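Local coordinates for protein transcriptional repressor pagR (Bacillus anthracis, PDB 2ZKZ) that represses transcription of the pagA and atxA genes as a DNA-binding, winged-helix dimer of the ArsR family, at the interface of chains A and B. Residues are numbered along the deposited sequence; one frame, centred on the assembly and turned at random. Chains: chain A/B, Transcriptional repressor pagR.

Contact 1: the interface of chains A and B. Residues chain A 14-15, 17-18; chain B 25-27, 30.
A:Leu14 lies over the first turn of the partner's helix 27-39 and meets B:Pro27 and B:Leu30. From CB, which serves as the stem, the chain leaves helix 14-24 with CG anti to the backbone N (chi1 178°), a course that carries the fork across to chain B. CG of A:Leu14 comes to 3.9 Å from CA of B:Pro27. Beyond it the fork sits around the carbonyl O of B:Pro27, with CD2 of A:Leu14 at 3.4 Å and CD1 at 3.6 Å. CD1 of A:Leu14 also touches CB of B:Leu30 at 3.8 Å. The two leucines run past each other in opposite directions, and CD1 of B:Leu30 reaches the backbone of A:Ala18, 3.7 Å from its CA. One turn along from A:Leu14, the methyl CB of A:Ala18 packs on the proline ring, 3.7 Å from CD of B:Pro27. The ring's outer edge is covered by A:Glu15, whose chain bends at chi2 and crosses it at about a right angle; its carboxylate oxygen OE2 stands 3.8 Å from CB of B:Pro27. Small and branched apolar groups thus let a helix side and a helix start come close together, joining the two subunits of the repressor dimer.

Contact 2: the interface of chains A and B. Residues chain A 27-28, 31; chain B 11, 14-15, 18.
Helix 27-39 of chain A, at its N-terminal end, meets the first half of helix 12-24 of chain B and the residue just ahead of it, B:Tyr11. A:Pro27 fills the middle of the patch. CD of A:Pro27 packs on the methyl CB of B:Ala18 at 3.6 Å, and elsewhere on the ring CB of A:Pro27 faces the tyrosine, 3.9 Å from CE1 of B:Tyr11. B:Glu15 lies alongside the proline, pointing the same way, and its carboxylate OE2 comes to 3.7 Å from CG of A:Pro27. The phenol ring also receives the selenomethionine A:Met28, whose terminal methyl CE is 4.1 Å from CD1 of B:Tyr11. That methyl gets there because the chain folds at both chi2 (-54°) and chi3 (99°), and the two side chains cross at about a right angle. B:Leu14 lies towards the carbonyl of the proline: its CD2 is 3.8 Å from O of A:Pro27. CD1 of B:Leu14 lies beside the aliphatic stem of A:Lys31, which crosses the leucine nearly perpendicularly, but the two are modelled too close together and the detail there is doubtful. Burying the proline among these groups ties the start of one subunit's helix to its partner and extends the dimer interface outward.

Contact 3: the interface of chains A and B. Residues chain A 21, 24-25, 30, 95; chain B 18, 21-22.
Helix 12-24 of chain B lies against three pieces of chain A: the end of helix 14-24, the loop residue A:Ala25 that follows it, and helix 27-39, with the last residue of helix 86-95 at the margin. B:Leu21 is the main intruder, and much of its surface is hidden by chain A. CB of B:Leu21 sits 3.9 Å from the methyl CB of A:Ala25 and equally near the carbonyl O of A:Leu21, the same residue of the other subunit, as befits a position close to the two-fold axis. Farther out, the methyl CD2 of B:Leu21 is received by chain A: it meets the leucine methyl CD2 of A:Leu30 tip to tip at 3.9 Å, and CB of the selenomethionine A:Met24 borders it as well. A:Leu95 stands more loosely behind, its CD1 4.3 Å from CD2 of B:Leu21. The other branch of A:Leu30, CD1, turns to the helix backbone and lies 3.8 Å from CA of B:Ala18. Chi1 of A:Leu30 (-71°, CG anti to the carbonyl carbon) aims the fork at the partner helix, and chi2 (175°) turns one methyl to B:Leu21 and the other to the backbone. Elsewhere, A:Ala25 presses against the backbone of the partner helix rather than a side-chain tip, its small methyl allowing, it seems, a close approach: CB of A:Ala25 is 3.5 Å from the carbonyl O of B:Ala18 and 3.7 Å from CA of B:Lys22.

Contact 1: the interface of chains A and B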
# COMPACT_ATOMS: atom_id res chain seq x y z
N LEU A 14 -0.22 8.81 10.07
CA LEU A 14 -0.49 7.39 9.96
C LEU A 14 -1.66 7.22 8.99
O LEU A 14 -1.69 6.30 8.18
CB LEU A 14 -0.85 6.83 11.33
CG LEU A 14 -1.21 5.35 11.41
CD1 LEU A 14 -0.02 4.50 10.97
CD2 LEU A 14 -1.61 5.01 12.85
N GLU A 15 -2.64 8.12 9.11
CA GLU A 15 -3.82 8.09 8.26
C GLU A 15 -3.46 8.38 6.80
O GLU A 15 -4.04 7.78 5.89
CB GLU A 15 -4.85 9.12 8.74
CG GLU A 15 -5.59 8.75 10.02
CD GLU A 15 -4.70 8.69 11.25
OE1 GLU A 15 -3.78 9.53 11.38
OE2 GLU A 15 -4.93 7.81 12.10
N ASP A 17 -0.58 7.75 5.39
CA ASP A 17 0.09 6.56 4.89
C ASP A 17 -0.91 5.46 4.54
O ASP A 17 -0.77 4.80 3.50
CB ASP A 17 1.11 6.03 5.91
CG ASP A 17 2.24 7.01 6.17
OD1 ASP A 17 2.62 7.75 5.23
OD2 ASP A 17 2.75 7.04 7.30
N ALA A 18 -1.90 5.24 5.39
CA ALA A 18 -2.93 4.23 5.13
C ALA A 18 -3.73 4.58 3.87
O ALA A 18 -4.03 3.71 3.04
CB ALA A 18 -3.88 4.11 6.33
N ALA B 25 -3.87 -1.22 4.20
CA ALA B 25 -4.45 0.13 4.16
C ALA B 25 -5.41 0.60 5.26
O ALA B 25 -6.48 1.12 4.96
CB ALA B 25 -5.09 0.37 2.79
N HIS B 26 -5.01 0.45 6.51
CA HIS B 26 -5.81 0.88 7.66
C HIS B 26 -4.81 1.36 8.70
O HIS B 26 -3.81 0.70 8.95
CB HIS B 26 -6.62 -0.29 8.22
CG HIS B 26 -7.63 -0.83 7.26
ND1 HIS B 26 -8.90 -0.30 7.14
CD2 HIS B 26 -7.55 -1.82 6.35
CE1 HIS B 26 -9.56 -0.94 6.19
NE2 HIS B 26 -8.76 -1.87 5.70
N PRO B 27 -5.08 2.51 9.34
CA PRO B 27 -4.18 3.05 10.35
C PRO B 27 -3.70 2.08 11.43
O PRO B 27 -2.50 1.94 11.65
CB PRO B 27 -4.97 4.22 10.93
CG PRO B 27 -5.75 4.70 9.74
CD PRO B 27 -6.25 3.39 9.15
N LEU B 30 -1.43 -0.67 10.12
CA LEU B 30 -0.06 -0.23 9.87
C LEU B 30 0.67 -0.16 11.20
O LEU B 30 1.87 -0.45 11.28
CB LEU B 30 -0.03 1.14 9.19
CG LEU B 30 -0.41 1.16 7.71
CD1 LEU B 30 -0.34 2.60 7.18
CD2 LEU B 30 0.55 0.27 6.93

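Contact 2: the interface of chains A and B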
# COMPACT_ATOMS: atom_id res chain seq x y z
N PRO A 27 -4.90 -3.04 -9.18
CA PRO A 27 -4.00 -3.51 -10.23
C PRO A 27 -3.63 -2.49 -11.31
O PRO A 27 -2.45 -2.26 -11.58
CB PRO A 27 -4.75 -4.71 -10.81
CG PRO A 27 -5.43 -5.26 -9.62
CD PRO A 27 -5.97 -4.02 -8.94
N MSE A 28 -4.64 -1.89 -11.93
CA MSE A 28 -4.38 -0.92 -12.99
C MSE A 28 -3.75 0.36 -12.46
O MSE A 28 -3.02 1.05 -13.18
CB MSE A 28 -5.67 -0.63 -13.75
CG MSE A 28 -6.14 -1.80 -14.61
SE MSE A 28 -4.76 -2.43 -15.85
CE MSE A 28 -4.11 -3.95 -14.84
N LYS A 31 -0.19 -0.34 -12.19
CA LYS A 31 0.37 -0.32 -13.54
C LYS A 31 0.69 1.11 -13.94
O LYS A 31 1.75 1.39 -14.49
CB LYS A 31 -0.61 -0.89 -14.56
CG LYS A 31 -0.64 -2.39 -14.67
CD LYS A 31 -0.96 -2.80 -16.11
CE LYS A 31 0.10 -2.28 -17.07
NZ LYS A 31 -0.08 -2.75 -18.47
N TYR B 11 -0.09 -9.88 -14.63
CA TYR B 11 -1.29 -9.35 -13.94
C TYR B 11 -1.42 -9.91 -12.53
O TYR B 11 -1.80 -9.20 -11.60
CB TYR B 11 -2.56 -9.69 -14.74
CG TYR B 11 -3.84 -9.27 -14.05
CD1 TYR B 11 -4.23 -7.92 -14.02
CD2 TYR B 11 -4.65 -10.21 -13.42
CE1 TYR B 11 -5.40 -7.53 -13.36
CE2 TYR B 11 -5.82 -9.82 -12.76
CZ TYR B 11 -6.19 -8.49 -12.74
OH TYR B 11 -7.35 -8.11 -12.10
N LEU B 14 0.42 -8.16 -10.11
CA LEU B 14 -0.22 -6.89 -9.84
C LEU B 14 -1.40 -7.06 -8.90
O LEU B 14 -1.63 -6.23 -8.04
CB LEU B 14 -0.71 -6.25 -11.14
CG LEU B 14 0.35 -5.52 -11.98
CD1 LEU B 14 -0.19 -5.26 -13.37
CD2 LEU B 14 0.73 -4.22 -11.28
N GLU B 15 -2.15 -8.15 -9.08
CA GLU B 15 -3.31 -8.40 -8.23
C GLU B 15 -2.85 -8.74 -6.82
O GLU B 15 -3.44 -8.27 -5.84
CB GLU B 15 -4.14 -9.56 -8.78
CG GLU B 15 -5.64 -9.32 -8.70
CD GLU B 15 -6.10 -8.91 -7.30
OE1 GLU B 15 -6.08 -9.76 -6.39
OE2 GLU B 15 -6.48 -7.73 -7.12
N ALA B 18 -1.72 -5.58 -5.23
CA ALA B 18 -2.85 -4.71 -4.92
C ALA B 18 -3.56 -5.19 -3.66
O ALA B 18 -3.94 -4.38 -2.81
CB ALA B 18 -3.82 -4.67 -6.09

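Contact 3: the interface of chains A and B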
# COMPACT_ATOMS: atom_id res chain seq x y z
N LEU A 21 -1.75 3.90 0.64
CA LEU A 21 -1.78 2.50 0.24
C LEU A 21 -3.15 2.15 -0.34
O LEU A 21 -3.24 1.45 -1.33
CB LEU A 21 -1.45 1.59 1.43
CG LEU A 21 -0.10 1.80 2.12
CD1 LEU A 21 0.06 0.74 3.23
CD2 LEU A 21 1.04 1.68 1.12
N MSE A 24 -3.49 3.32 -3.91
CA MSE A 24 -2.67 2.54 -4.85
C MSE A 24 -3.11 1.08 -4.93
O MSE A 24 -2.64 0.34 -5.80
CB MSE A 24 -1.19 2.55 -4.41
CG MSE A 24 -0.51 3.91 -4.31
SE MSE A 24 1.31 3.74 -3.61
CE MSE A 24 2.10 2.79 -5.09
N ALA A 25 -4.00 0.66 -4.04
CA ALA A 25 -4.43 -0.74 -3.98
C ALA A 25 -5.36 -1.27 -5.07
O ALA A 25 -6.38 -1.89 -4.78
CB ALA A 25 -5.03 -1.03 -2.59
N LEU A 30 -1.59 0.38 -9.98
CA LEU A 30 -0.18 0.05 -9.78
C LEU A 30 0.52 0.08 -11.14
O LEU A 30 1.67 0.48 -11.24
CB LEU A 30 -0.03 -1.32 -9.11
CG LEU A 30 -0.45 -1.35 -7.63
CD1 LEU A 30 -0.37 -2.78 -7.08
CD2 LEU A 30 0.46 -0.41 -6.83
N LEU A 95 7.89 -3.07 -5.20
CA LEU A 95 6.92 -4.02 -5.72
C LEU A 95 7.34 -4.75 -6.99
O LEU A 95 6.83 -5.84 -7.26
CB LEU A 95 5.58 -3.32 -5.94
CG LEU A 95 4.86 -2.88 -4.66
CD1 LEU A 95 3.55 -2.19 -5.01
CD2 LEU A 95 4.61 -4.10 -3.78
N ALA B 18 -1.72 -5.58 -5.23
CA ALA B 18 -2.85 -4.71 -4.92
C ALA B 18 -3.56 -5.19 -3.66
O ALA B 18 -3.94 -4.38 -2.81
CB ALA B 18 -3.82 -4.67 -6.09
N LEU B 21 -1.52 -4.35 -0.46
CA LEU B 21 -1.70 -2.95 -0.08
C LEU B 21 -3.08 -2.72 0.54
O LEU B 21 -3.22 -2.01 1.54
CB LEU B 21 -1.54 -2.04 -1.31
CG LEU B 21 -0.18 -1.37 -1.59
CD1 LEU B 21 0.96 -2.29 -1.25
CD2 LEU B 21 -0.11 -0.95 -3.05
N LYS B 22 -4.10 -3.32 -0.06
CA LYS B 22 -5.47 -3.16 0.42
C LYS B 22 -5.59 -3.65 1.87
O LYS B 22 -6.18 -2.98 2.71
CB LYS B 22 -6.42 -3.95 -0.49
CG LYS B 22 -7.90 -3.73 -0.23
CD LYS B 22 -8.73 -4.39 -1.34
CE LYS B 22 -10.23 -4.10 -1.19
NZ LYS B 22 -10.83 -4.79 -0.01

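The three contacts illustrate how a two-fold dimer repeats one pairing of helices. Contact 1 and contact 2 are about 20 Å apart between the centres of their C-alpha atoms and use corresponding surfaces with the chains exchanged, although the leucine and glutamate side chains at positions 14 and 15 adopt different torsions in the two copies. Contact 3 lies between them, about 12 Å from contact 1 and 8 Å from contact 2, with which it shares B:Ala18. Together the three patches, apolar in the main, would hold the subunits in a set relation, and so probably the spacing of their helix-turn-helix motifs on DNA.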